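PDB 5Y0E: TssK from Serratia sp. FS14, which probably serves as a trimeric baseplate component of the bacterial type VI secretion system, helping to assemble the secretion machine. Local coordinates for residues L46-D51 / Q186-L191; P197-F202 / L296-L301; S249-L254 / E260-D265. One frame throughout, in Å; residues are numbered along the deposited sequence.

Contact 1 of 3, residues L46-D51 / Q186-L191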
ATOM      1  N   LEU A  46       7.427  16.963   8.585  1.00 39.84           N
ATOM      2  CA  LEU A  46       6.253  16.379   9.196  1.00 38.53           C
ATOM      3  C   LEU A  46       5.151  17.394   9.349  1.00 39.13           C
ATOM      4  O   LEU A  46       3.982  17.062   9.212  1.00 39.52           O
ATOM      5  CB  LEU A  46       6.584  15.834  10.575  1.00 40.20           C
ATOM      6  CG  LEU A  46       7.381  14.566  10.580  1.00 40.97           C
ATOM      7  CD1 LEU A  46       8.021  14.475  11.909  1.00 43.13           C
ATOM      8  CD2 LEU A  46       6.430  13.426  10.345  1.00 38.81           C
ATOM      9  N   THR A  47       5.521  18.611   9.695  1.00 42.19           N
ATOM     10  CA  THR A  47       4.588  19.688   9.928  1.00 40.20           C
ATOM     11  C   THR A  47       5.204  20.966   9.393  1.00 42.03           C
ATOM     12  O   THR A  47       6.425  21.121   9.365  1.00 45.46           O
ATOM     13  CB  THR A  47       4.247  19.841  11.414  1.00 40.46           C
ATOM     14  OG1 THR A  47       5.444  19.977  12.181  1.00 42.84           O
ATOM     15  CG2 THR A  47       3.495  18.652  11.898  1.00 35.95           C
ATOM     16  N   LEU A  48       4.344  21.871   8.949  1.00 40.63           N
ATOM     17  CA  LEU A  48       4.792  23.113   8.334  1.00 42.99           C
ATOM     18  C   LEU A  48       3.648  24.095   8.454  1.00 48.15           C
ATOM     19  O   LEU A  48       2.571  23.843   7.920  1.00 53.04           O
ATOM     20  CB  LEU A  48       5.174  22.902   6.874  1.00 37.92           C
ATOM     21  CG  LEU A  48       5.813  24.055   6.142  1.00 37.32           C
ATOM     22  CD1 LEU A  48       6.794  24.718   7.042  1.00 44.57           C
ATOM     23  CD2 LEU A  48       6.529  23.545   4.959  1.00 38.83           C
ATOM     24  N   ASP A  49       3.860  25.188   9.175  1.00 49.66           N
ATOM     25  CA  ASP A  49       2.834  26.205   9.339  1.00 51.44           C
ATOM     26  C   ASP A  49       3.397  27.552   8.929  1.00 52.32           C
ATOM     27  O   ASP A  49       4.157  28.173   9.676  1.00 53.64           O
ATOM     28  CB  ASP A  49       2.313  26.260  10.764  1.00 50.87           C
ATOM     29  CG  ASP A  49       1.124  27.196  10.896  1.00 57.24           C
ATOM     30  OD1 ASP A  49       0.527  27.572   9.866  1.00 57.33           O
ATOM     31  OD2 ASP A  49       0.777  27.563  12.033  1.00 63.98           O
ATOM     32  N   LEU A  50       2.994  28.014   7.761  1.00 55.28           N
ATOM     33  CA  LEU A  50       3.421  29.314   7.290  1.00 55.25           C
ATOM     34  C   LEU A  50       2.532  30.401   7.880  1.00 56.97           C
ATOM     35  O   LEU A  50       1.316  30.240   7.986  1.00 57.79           O
ATOM     36  CB  LEU A  50       3.375  29.335   5.770  1.00 52.49           C
ATOM     37  CG  LEU A  50       4.213  30.378   5.082  1.00 52.10           C
ATOM     38  CD1 LEU A  50       4.725  29.781   3.812  1.00 48.19           C
ATOM     39  CD2 LEU A  50       3.350  31.585   4.807  1.00 63.54           C
ATOM     40  N   ASP A  51       3.140  31.506   8.284  1.00 55.87           N
ATOM     41  CA  ASP A  51       2.352  32.600   8.829  1.00 58.91           C
ATOM     42  C   ASP A  51       1.784  33.427   7.688  1.00 61.26           C
ATOM     43  O   ASP A  51       2.520  34.103   6.964  1.00 60.02           O
ATOM     44  CB  ASP A  51       3.168  33.479   9.760  1.00 61.76           C
ATOM     45  CG  ASP A  51       2.317  34.536  10.415  1.00 65.48           C
ATOM     46  OD1 ASP A  51       1.195  34.212  10.866  1.00 65.78           O
ATOM     47  OD2 ASP A  51       2.749  35.694  10.457  1.00 66.76           O
ATOM     48  N   GLN A 186       2.680  24.096  -5.163  1.00 50.37           N
ATOM     49  CA  GLN A 186       3.932  23.434  -4.851  1.00 49.14           C
ATOM     50  C   GLN A 186       3.832  22.734  -3.506  1.00 49.38           C
ATOM     51  O   GLN A 186       3.219  23.242  -2.566  1.00 48.73           O
ATOM     52  CB  GLN A 186       5.084  24.424  -4.862  1.00 49.14           C
ATOM     53  CG  GLN A 186       5.342  25.002  -6.239  1.00 59.36           C
ATOM     54  CD  GLN A 186       5.114  24.000  -7.370  1.00 63.66           C
ATOM     55  OE1 GLN A 186       5.991  23.199  -7.690  1.00 66.32           O
ATOM     56  NE2 GLN A 186       3.936  24.058  -7.995  1.00 57.58           N
ATOM     57  N   ILE A 187       4.399  21.539  -3.442  1.00 44.79           N
ATOM     58  CA  ILE A 187       4.326  20.686  -2.269  1.00 43.02           C
ATOM     59  C   ILE A 187       5.735  20.515  -1.724  1.00 43.45           C
ATOM     60  O   ILE A 187       6.616  20.040  -2.435  1.00 42.79           O
ATOM     61  CB  ILE A 187       3.709  19.317  -2.588  1.00 43.27           C
ATOM     62  CG1 ILE A 187       2.282  19.496  -3.071  1.00 41.15           C
ATOM     63  CG2 ILE A 187       3.760  18.435  -1.376  1.00 43.37           C
ATOM     64  CD1 ILE A 187       1.764  18.329  -3.827  1.00 39.87           C
ATOM     65  N   PRO A 188       5.985  20.865  -0.478  1.00 40.32           N
ATOM     66  CA  PRO A 188       7.304  20.646   0.111  1.00 39.31           C
ATOM     67  C   PRO A 188       7.618  19.166   0.206  1.00 44.20           C
ATOM     68  O   PRO A 188       6.711  18.325   0.186  1.00 44.99           O
ATOM     69  CB  PRO A 188       7.174  21.271   1.504  1.00 36.64           C
ATOM     70  CG  PRO A 188       5.977  22.121   1.439  1.00 39.24           C
ATOM     71  CD  PRO A 188       5.056  21.522   0.443  1.00 38.79           C
ATOM     72  N   PRO A 189       8.890  18.796   0.292  1.00 43.36           N
ATOM     73  CA  PRO A 189       9.219  17.412   0.641  1.00 39.89           C
ATOM     74  C   PRO A 189       8.609  17.079   1.989  1.00 40.25           C
ATOM     75  O   PRO A 189       8.863  17.749   2.981  1.00 42.59           O
ATOM     76  CB  PRO A 189      10.745  17.416   0.677  1.00 39.67           C
ATOM     77  CG  PRO A 189      11.109  18.830   0.912  1.00 38.76           C
ATOM     78  CD  PRO A 189      10.093  19.624   0.172  1.00 39.83           C
ATOM     79  N   MET A 190       7.754  16.072   2.001  1.00 39.12           N
ATOM     80  CA  MET A 190       6.883  15.793   3.127  1.00 40.52           C
ATOM     81  C   MET A 190       7.173  14.412   3.672  1.00 41.56           C
ATOM     82  O   MET A 190       7.359  13.467   2.910  1.00 40.86           O
ATOM     83  CB  MET A 190       5.422  15.869   2.732  1.00 41.61           C
ATOM     84  CG  MET A 190       4.922  17.259   2.436  1.00 41.33           C
ATOM     85  SD  MET A 190       5.273  18.418   3.725  1.00 46.34           S
ATOM     86  CE  MET A 190       4.104  17.884   4.932  1.00 36.07           C
ATOM     87  N   LEU A 191       7.229  14.297   4.990  1.00 37.71           N
ATOM     88  CA  LEU A 191       7.350  12.980   5.591  1.00 38.93           C
ATOM     89  C   LEU A 191       6.012  12.384   5.960  1.00 39.36           C
ATOM     90  O   LEU A 191       5.920  11.174   6.102  1.00 40.56           O
ATOM     91  CB  LEU A 191       8.248  13.021   6.827  1.00 37.74           C
ATOM     92  CG  LEU A 191       9.698  13.175   6.410  1.00 39.71           C
ATOM     93  CD1 LEU A 191      10.600  13.273   7.590  1.00 40.33           C
ATOM     94  CD2 LEU A 191      10.117  12.049   5.518  1.00 41.38           C
TER

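Contact 2 of 3, residues P197-F202 / L296-L301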
ATOM      1  N   PRO A 197      -1.792  20.110   3.000  1.00 39.74           N
ATOM      2  CA  PRO A 197      -3.176  20.125   2.506  1.00 39.22           C
ATOM      3  C   PRO A 197      -3.332  19.617   1.086  1.00 37.93           C
ATOM      4  O   PRO A 197      -4.365  19.033   0.760  1.00 40.40           O
ATOM      5  CB  PRO A 197      -3.563  21.600   2.621  1.00 36.74           C
ATOM      6  CG  PRO A 197      -2.248  22.326   2.589  1.00 37.87           C
ATOM      7  CD  PRO A 197      -1.277  21.449   3.295  1.00 36.93           C
ATOM      8  N   VAL A 198      -2.353  19.807   0.224  1.00 32.66           N
ATOM      9  CA  VAL A 198      -2.553  19.398  -1.151  1.00 33.89           C
ATOM     10  C   VAL A 198      -2.568  17.885  -1.253  1.00 37.42           C
ATOM     11  O   VAL A 198      -3.454  17.298  -1.875  1.00 38.60           O
ATOM     12  CB  VAL A 198      -1.483  20.018  -2.065  1.00 37.62           C
ATOM     13  CG1 VAL A 198      -1.705  19.571  -3.490  1.00 35.95           C
ATOM     14  CG2 VAL A 198      -1.538  21.513  -1.978  1.00 38.86           C
ATOM     15  N   LEU A 199      -1.590  17.226  -0.638  1.00 39.13           N
ATOM     16  CA  LEU A 199      -1.629  15.774  -0.556  1.00 35.50           C
ATOM     17  C   LEU A 199      -2.944  15.280   0.033  1.00 34.21           C
ATOM     18  O   LEU A 199      -3.537  14.331  -0.475  1.00 37.35           O
ATOM     19  CB  LEU A 199      -0.441  15.258   0.256  1.00 37.15           C
ATOM     20  CG  LEU A 199       0.941  15.525  -0.342  1.00 35.42           C
ATOM     21  CD1 LEU A 199       2.022  14.982   0.541  1.00 35.38           C
ATOM     22  CD2 LEU A 199       1.081  14.967  -1.725  1.00 32.67           C
ATOM     23  N   LYS A 200      -3.438  15.924   1.081  1.00 35.56           N
ATOM     24  CA  LYS A 200      -4.660  15.417   1.688  1.00 38.72           C
ATOM     25  C   LYS A 200      -5.815  15.447   0.706  1.00 37.60           C
ATOM     26  O   LYS A 200      -6.638  14.534   0.683  1.00 40.97           O
ATOM     27  CB  LYS A 200      -5.033  16.202   2.945  1.00 38.14           C
ATOM     28  CG  LYS A 200      -4.160  15.950   4.151  1.00 39.21           C
ATOM     29  CD  LYS A 200      -4.787  16.525   5.395  1.00 46.50           C
ATOM     30  CE  LYS A 200      -6.102  15.842   5.741  1.00 55.04           C
ATOM     31  NZ  LYS A 200      -6.762  16.404   6.953  1.00 54.18           N
ATOM     32  N   THR A 201      -5.901  16.485  -0.111  1.00 39.99           N
ATOM     33  CA  THR A 201      -7.028  16.546  -1.021  1.00 40.35           C
ATOM     34  C   THR A 201      -6.857  15.603  -2.211  1.00 37.37           C
ATOM     35  O   THR A 201      -7.846  15.118  -2.737  1.00 38.82           O
ATOM     36  CB  THR A 201      -7.261  17.991  -1.468  1.00 43.07           C
ATOM     37  OG1 THR A 201      -6.036  18.553  -1.896  1.00 42.99           O
ATOM     38  CG2 THR A 201      -7.763  18.824  -0.310  1.00 41.67           C
ATOM     39  N   PHE A 202      -5.635  15.316  -2.639  1.00 35.16           N
ATOM     40  CA  PHE A 202      -5.433  14.213  -3.570  1.00 35.19           C
ATOM     41  C   PHE A 202      -6.105  12.951  -3.059  1.00 38.72           C
ATOM     42  O   PHE A 202      -6.854  12.289  -3.782  1.00 38.45           O
ATOM     43  CB  PHE A 202      -3.947  13.935  -3.775  1.00 36.97           C
ATOM     44  CG  PHE A 202      -3.242  14.943  -4.603  1.00 37.97           C
ATOM     45  CD1 PHE A 202      -3.888  15.603  -5.628  1.00 40.30           C
ATOM     46  CD2 PHE A 202      -1.917  15.222  -4.382  1.00 39.25           C
ATOM     47  CE1 PHE A 202      -3.222  16.517  -6.399  1.00 38.72           C
ATOM     48  CE2 PHE A 202      -1.258  16.155  -5.154  1.00 35.92           C
ATOM     49  CZ  PHE A 202      -1.911  16.793  -6.153  1.00 35.59           C
ATOM     50  N   LEU A 296       4.751  17.920  -9.134  1.00 37.54           N
ATOM     51  CA  LEU A 296       4.959  17.446 -10.490  1.00 38.99           C
ATOM     52  C   LEU A 296       4.580  15.983 -10.634  1.00 40.38           C
ATOM     53  O   LEU A 296       3.720  15.634 -11.446  1.00 44.83           O
ATOM     54  CB  LEU A 296       6.406  17.648 -10.903  1.00 38.77           C
ATOM     55  CG  LEU A 296       6.639  17.084 -12.294  1.00 40.70           C
ATOM     56  CD1 LEU A 296       6.036  17.998 -13.329  1.00 38.97           C
ATOM     57  CD2 LEU A 296       8.097  16.853 -12.565  1.00 41.20           C
ATOM     58  N   CYS A 297       5.224  15.107  -9.857  1.00 41.26           N
ATOM     59  CA  CYS A 297       5.061  13.677 -10.081  1.00 40.59           C
ATOM     60  C   CYS A 297       3.682  13.206  -9.655  1.00 38.47           C
ATOM     61  O   CYS A 297       3.077  12.385 -10.341  1.00 39.29           O
ATOM     62  CB  CYS A 297       6.168  12.871  -9.384  1.00 39.15           C
ATOM     63  SG  CYS A 297       6.278  12.869  -7.589  1.00 41.15           S
ATOM     64  N   PHE A 298       3.142  13.734  -8.564  1.00 35.35           N
ATOM     65  CA  PHE A 298       1.758  13.404  -8.261  1.00 36.44           C
ATOM     66  C   PHE A 298       0.816  14.016  -9.278  1.00 38.75           C
ATOM     67  O   PHE A 298      -0.224  13.431  -9.602  1.00 39.56           O
ATOM     68  CB  PHE A 298       1.372  13.861  -6.855  1.00 36.65           C
ATOM     69  CG  PHE A 298       1.599  12.822  -5.805  1.00 37.17           C
ATOM     70  CD1 PHE A 298       0.615  11.904  -5.499  1.00 35.23           C
ATOM     71  CD2 PHE A 298       2.802  12.753  -5.143  1.00 35.74           C
ATOM     72  CE1 PHE A 298       0.833  10.931  -4.551  1.00 35.22           C
ATOM     73  CE2 PHE A 298       3.029  11.793  -4.198  1.00 36.35           C
ATOM     74  CZ  PHE A 298       2.049  10.873  -3.894  1.00 36.40           C
ATOM     75  N   GLY A 299       1.164  15.191  -9.788  1.00 39.04           N
ATOM     76  CA  GLY A 299       0.318  15.821 -10.776  1.00 40.93           C
ATOM     77  C   GLY A 299       0.112  14.941 -11.981  1.00 37.16           C
ATOM     78  O   GLY A 299      -1.000  14.786 -12.458  1.00 40.36           O
ATOM     79  N   LYS A 300       1.173  14.317 -12.454  1.00 36.45           N
ATOM     80  CA  LYS A 300       1.033  13.444 -13.599  1.00 38.17           C
ATOM     81  C   LYS A 300       0.202  12.231 -13.256  1.00 37.68           C
ATOM     82  O   LYS A 300      -0.600  11.778 -14.068  1.00 40.58           O
ATOM     83  CB  LYS A 300       2.408  13.028 -14.105  1.00 39.60           C
ATOM     84  CG  LYS A 300       3.350  14.161 -14.149  1.00 43.25           C
ATOM     85  CD  LYS A 300       4.207  14.158 -15.382  1.00 50.74           C
ATOM     86  CE  LYS A 300       5.310  13.145 -15.300  1.00 54.66           C
ATOM     87  NZ  LYS A 300       6.507  13.645 -16.035  1.00 65.03           N
ATOM     88  N   LEU A 301       0.371  11.705 -12.050  1.00 41.50           N
ATOM     89  CA  LEU A 301      -0.367  10.518 -11.647  1.00 36.08           C
ATOM     90  C   LEU A 301      -1.852  10.817 -11.497  1.00 35.39           C
ATOM     91  O   LEU A 301      -2.697  10.053 -11.972  1.00 37.09           O
ATOM     92  CB  LEU A 301       0.230   9.979 -10.347  1.00 35.47           C
ATOM     93  CG  LEU A 301       0.363   8.478 -10.117  1.00 33.82           C
ATOM     94  CD1 LEU A 301       0.980   7.849 -11.339  1.00 35.32           C
ATOM     95  CD2 LEU A 301       1.231   8.203  -8.907  1.00 32.74           C
TER

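Contact 3 of 3, residues S249-L254 / E260-D265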
ATOM      1  N   SER A 249      -9.123   4.177   1.362  1.00 37.80           N
ATOM      2  CA  SER A 249      -9.696   4.294   2.697  1.00 40.59           C
ATOM      3  C   SER A 249      -8.626   4.185   3.769  1.00 37.97           C
ATOM      4  O   SER A 249      -8.586   4.975   4.709  1.00 40.12           O
ATOM      5  CB  SER A 249     -10.734   3.209   2.910  1.00 38.59           C
ATOM      6  OG  SER A 249     -11.473   3.503   4.053  1.00 39.87           O
ATOM      7  N   HIS A 250      -7.763   3.195   3.653  1.00 35.59           N
ATOM      8  CA  HIS A 250      -6.675   3.084   4.601  1.00 37.56           C
ATOM      9  C   HIS A 250      -5.815   4.337   4.582  1.00 40.04           C
ATOM     10  O   HIS A 250      -5.479   4.888   5.631  1.00 42.26           O
ATOM     11  CB  HIS A 250      -5.842   1.848   4.285  1.00 37.05           C
ATOM     12  CG  HIS A 250      -4.876   1.490   5.360  1.00 37.74           C
ATOM     13  ND1 HIS A 250      -5.271   0.940   6.559  1.00 36.08           N
ATOM     14  CD2 HIS A 250      -3.536   1.625   5.429  1.00 37.06           C
ATOM     15  CE1 HIS A 250      -4.210   0.733   7.310  1.00 35.31           C
ATOM     16  NE2 HIS A 250      -3.145   1.149   6.651  1.00 34.24           N
ATOM     17  N   ALA A 251      -5.451   4.802   3.389  1.00 40.53           N
ATOM     18  CA  ALA A 251      -4.664   6.022   3.278  1.00 39.78           C
ATOM     19  C   ALA A 251      -5.380   7.194   3.918  1.00 38.96           C
ATOM     20  O   ALA A 251      -4.782   7.977   4.655  1.00 40.40           O
ATOM     21  CB  ALA A 251      -4.375   6.312   1.810  1.00 35.95           C
ATOM     22  N   TYR A 252      -6.666   7.314   3.660  1.00 37.51           N
ATOM     23  CA  TYR A 252      -7.432   8.438   4.159  1.00 38.72           C
ATOM     24  C   TYR A 252      -7.473   8.465   5.673  1.00 40.26           C
ATOM     25  O   TYR A 252      -7.504   9.535   6.274  1.00 43.34           O
ATOM     26  CB  TYR A 252      -8.832   8.349   3.579  1.00 38.85           C
ATOM     27  CG  TYR A 252      -9.814   9.376   4.023  1.00 39.84           C
ATOM     28  CD1 TYR A 252      -9.832  10.627   3.445  1.00 40.25           C
ATOM     29  CD2 TYR A 252     -10.781   9.076   4.969  1.00 40.93           C
ATOM     30  CE1 TYR A 252     -10.747  11.564   3.814  1.00 39.36           C
ATOM     31  CE2 TYR A 252     -11.706  10.011   5.345  1.00 39.04           C
ATOM     32  CZ  TYR A 252     -11.679  11.258   4.757  1.00 41.08           C
ATOM     33  OH  TYR A 252     -12.584  12.211   5.113  1.00 47.80           O
ATOM     34  N   HIS A 253      -7.477   7.310   6.307  1.00 41.74           N
ATOM     35  CA  HIS A 253      -7.610   7.273   7.749  1.00 39.64           C
ATOM     36  C   HIS A 253      -6.284   7.210   8.485  1.00 40.84           C
ATOM     37  O   HIS A 253      -6.246   7.538   9.666  1.00 41.82           O
ATOM     38  CB  HIS A 253      -8.485   6.103   8.150  1.00 38.31           C
ATOM     39  CG  HIS A 253      -9.941   6.349   7.949  1.00 37.84           C
ATOM     40  ND1 HIS A 253     -10.679   5.704   6.987  1.00 42.74           N
ATOM     41  CD2 HIS A 253     -10.801   7.173   8.585  1.00 38.00           C
ATOM     42  CE1 HIS A 253     -11.933   6.108   7.049  1.00 41.64           C
ATOM     43  NE2 HIS A 253     -12.032   7.003   8.008  1.00 42.86           N
ATOM     44  N   LEU A 254      -5.201   6.838   7.823  1.00 38.93           N
ATOM     45  CA  LEU A 254      -3.921   6.768   8.501  1.00 39.02           C
ATOM     46  C   LEU A 254      -3.532   8.129   9.041  1.00 41.38           C
ATOM     47  O   LEU A 254      -3.671   9.146   8.368  1.00 45.97           O
ATOM     48  CB  LEU A 254      -2.844   6.275   7.554  1.00 39.71           C
ATOM     49  CG  LEU A 254      -2.672   4.785   7.345  1.00 37.77           C
ATOM     50  CD1 LEU A 254      -1.578   4.534   6.351  1.00 38.81           C
ATOM     51  CD2 LEU A 254      -2.318   4.155   8.631  1.00 40.10           C
ATOM     52  N   GLU A 260       5.989   8.455  -0.524  1.00 32.37           N
ATOM     53  CA  GLU A 260       6.511   7.484  -1.453  1.00 33.47           C
ATOM     54  C   GLU A 260       5.684   6.225  -1.428  1.00 34.82           C
ATOM     55  O   GLU A 260       5.491   5.582  -2.457  1.00 38.23           O
ATOM     56  CB  GLU A 260       7.961   7.198  -1.137  1.00 31.19           C
ATOM     57  CG  GLU A 260       8.556   6.141  -2.013  1.00 40.28           C
ATOM     58  CD  GLU A 260       8.403   4.723  -1.442  1.00 38.41           C
ATOM     59  OE1 GLU A 260       8.368   4.545  -0.204  1.00 39.76           O
ATOM     60  OE2 GLU A 260       8.314   3.789  -2.237  1.00 38.85           O
ATOM     61  N   ARG A 261       5.153   5.879  -0.276  1.00 33.44           N
ATOM     62  CA  ARG A 261       4.336   4.696  -0.209  1.00 33.24           C
ATOM     63  C   ARG A 261       3.034   4.910  -0.959  1.00 34.65           C
ATOM     64  O   ARG A 261       2.588   4.046  -1.717  1.00 35.61           O
ATOM     65  CB  ARG A 261       4.118   4.345   1.259  1.00 34.88           C
ATOM     66  CG  ARG A 261       3.345   3.107   1.505  1.00 41.02           C
ATOM     67  CD  ARG A 261       3.041   2.973   2.966  1.00 44.48           C
ATOM     68  NE  ARG A 261       2.242   1.791   3.220  1.00 44.62           N
ATOM     69  CZ  ARG A 261       1.508   1.616   4.298  1.00 44.40           C
ATOM     70  NH1 ARG A 261       1.488   2.540   5.223  1.00 45.49           N
ATOM     71  NH2 ARG A 261       0.794   0.523   4.436  1.00 46.07           N
ATOM     72  N   LEU A 262       2.438   6.075  -0.799  1.00 33.88           N
ATOM     73  CA  LEU A 262       1.205   6.362  -1.507  1.00 32.72           C
ATOM     74  C   LEU A 262       1.422   6.406  -3.013  1.00 38.31           C
ATOM     75  O   LEU A 262       0.568   5.964  -3.784  1.00 36.55           O
ATOM     76  CB  LEU A 262       0.648   7.673  -1.012  1.00 32.96           C
ATOM     77  CG  LEU A 262      -0.673   8.083  -1.615  1.00 32.88           C
ATOM     78  CD1 LEU A 262      -1.809   7.229  -1.125  1.00 28.63           C
ATOM     79  CD2 LEU A 262      -0.875   9.499  -1.239  1.00 30.64           C
ATOM     80  N   PHE A 263       2.557   6.941  -3.441  1.00 32.01           N
ATOM     81  CA  PHE A 263       2.824   7.074  -4.854  1.00 33.65           C
ATOM     82  C   PHE A 263       2.940   5.711  -5.505  1.00 36.72           C
ATOM     83  O   PHE A 263       2.349   5.459  -6.559  1.00 38.55           O
ATOM     84  CB  PHE A 263       4.095   7.888  -5.042  1.00 32.71           C
ATOM     85  CG  PHE A 263       4.405   8.208  -6.452  1.00 33.72           C
ATOM     86  CD1 PHE A 263       5.067   7.298  -7.254  1.00 35.29           C
ATOM     87  CD2 PHE A 263       4.064   9.441  -6.982  1.00 36.42           C
ATOM     88  CE1 PHE A 263       5.361   7.597  -8.570  1.00 37.21           C
ATOM     89  CE2 PHE A 263       4.366   9.751  -8.292  1.00 35.59           C
ATOM     90  CZ  PHE A 263       5.008   8.830  -9.082  1.00 36.47           C
ATOM     91  N   ALA A 264       3.709   4.819  -4.884  1.00 36.94           N
ATOM     92  CA  ALA A 264       3.903   3.492  -5.443  1.00 33.98           C
ATOM     93  C   ALA A 264       2.581   2.767  -5.640  1.00 34.53           C
ATOM     94  O   ALA A 264       2.406   2.040  -6.615  1.00 38.12           O
ATOM     95  CB  ALA A 264       4.822   2.693  -4.539  1.00 35.70           C
ATOM     96  N   ASP A 265       1.635   2.954  -4.738  1.00 33.61           N
ATOM     97  CA  ASP A 265       0.345   2.330  -4.951  1.00 34.99           C
ATOM     98  C   ASP A 265      -0.384   2.960  -6.134  1.00 36.12           C
ATOM     99  O   ASP A 265      -0.974   2.259  -6.949  1.00 36.81           O
ATOM    100  CB  ASP A 265      -0.503   2.419  -3.682  1.00 33.34           C
ATOM    101  CG  ASP A 265      -0.108   1.412  -2.623  1.00 45.93           C
ATOM    102  OD1 ASP A 265       0.732   0.529  -2.862  1.00 40.93           O
ATOM    103  OD2 ASP A 265      -0.661   1.490  -1.523  1.00 42.39           O
TER

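Contact 1 of 3, residues L46-D51 / Q186-L191
Leu46 and Leu191 mark the point of closest backbone approach, with CA atoms 5.1 Å apart; the chains then separate, so that CA of Leu48 and CA of Pro188 are 8.9 Å from each other. Leu46 and Thr47 both face Ser66 in a classic beta bulge, and the chain turns a corner at Leu46. Although its CB starts away from the loop, Leu46 swings methyl CD2 back to 4.0 Å from Leu191 CB, the two side chains crossing obliquely. Leu48 points its CB at the loop. With CG anti to the backbone N (chi1 -173°), it sets CD2 3.8 Å from Pro188 CG, at the outer part of the proline ring. Between these two apolar pairs, the folded side chain of Met190 brings CE to 4.4 Å from the carbonyl O of Leu46, a loose approach. Phe45 packs on both Pro188 and Met190, and a backbone hydrogen bond links Phe45 and Pro189. Beyond Leu46 and Leu191 lie Ala37 and His38 of the second subunit, which pack on them. The side-chain contacts here are dispersive, implying that the loop 186-191 is fitted to strand 44-50 by shape, with polar tethering supplied by the neighbouring backbone.

Contact 2 of 3, residues P197-F202 / L296-L301
Phe202 and Phe298 face each other across the two helices, their CA atoms 8.6 Å apart, and supply the aromatic part of the contact. Phe202 keeps CG beside its backbone N and anti to the carbonyl carbon (chi1 -74°), which sends the ring toward Phe298. The ring planes are almost parallel, tilted by only 9°, yet the centroids are 6.0 Å apart and the rings are slid so far that they barely overlap. The pair is therefore no true stack. The closest approach instead joins CE2 of Phe202 to CB of Phe298 at 3.9 Å, an oblique meeting of a ring atom with the root of the opposite side chain. Within its own helix, the Phe202 ring has the carbonyl O of Val198 packed on one face, 3.5 Å above the plane and offset toward the rim.

The aliphatic component comes from Leu199, one turn before Phe202. Its methyl CD2 lies over one face of the Phe298 ring, 4.4 Å from the CD2 atom of Phe298. The same phenylalanine makes an edge-to-face pair with Phe263 of helix 259-273, so it is gripped from more than one helix. This is interior packing of a four-helix bundle, built from helices 197-222, 229-253, 259-273 and 294-309, and consistent with the helical middle region of TssK proteins.

Polar bonds stay within each helix and its own start, and none joins the two segments. Asn196 is the N-cap of helix 197-222, its OD1 accepting from Leu199 N; Asn293 caps the start of helix 294-309 likewise, through OD1 to Leu296 N.

Contact 3 of 3, residues S249-L254 / E260-D265
Arg261 holds CG anti to its main-chain N (chi1 -177°) and stays extended from CG to NE, which carries its guanidinium across to Leu254. The leucine answers with CG anti to the carbonyl carbon (chi1 -84°), and the two side chains cross at about a right angle. Methyl CD1 of Leu254 lies 3.8 Å from Arg261 NH1, oblique to the guanidinium. Deeper in, CB of Ala251 meets CD1 of Leu262 at 4.0 Å; there the backbones are nearest, with CA atoms of the same two residues 7.6 Å apart.

The charge of Arg261 is met outside the two segments, between subunits: NH2 forms a salt bridge with OE2 of Glu260 of the second subunit, and that same oxygen is hydrogen-bonded to His250 NE2. Both groups thus converge on one carboxylate of the neighbouring chain, with His250 NE2 and Arg261 NH2 4.6 Å apart. Glu260 of this chain returns the same pair of bonds to the third subunit.

At the helix end, His253 ND1 donates to Ser249 O over 3.2 Å, bent to 136° at the hydrogen; it approaches from the face of that carbonyl's plane opposite to His253 N. The run is an antiparallel helical hairpin, helix 229-253 turning through a short loop into helix 259-273, with its turn end built into the interface of a trimer.

Contact 1 precedes the other two along the chain, and both segments of contact 3 fall between the two segments of contact 2. All three are mainly buried, but contact 2 alone is untouched by another subunit and forms interior packing, whereas contacts 1 and 3 both border the second subunit. Contact 1 joins strand to loop; contacts 2 and 3 use different helices of one bundle, 197-222 with 294-309 and 229-253 with 259-273, and touch where Phe263 packs on Phe298 and Leu301. Ile187 links the first two, its CD1 lying 4.0 Å from Phe202 CE2. The chemistry shifts accordingly: aliphatic in contact 1, aromatic in contact 2, and apolar with an intersubunit ionic fringe in contact 3.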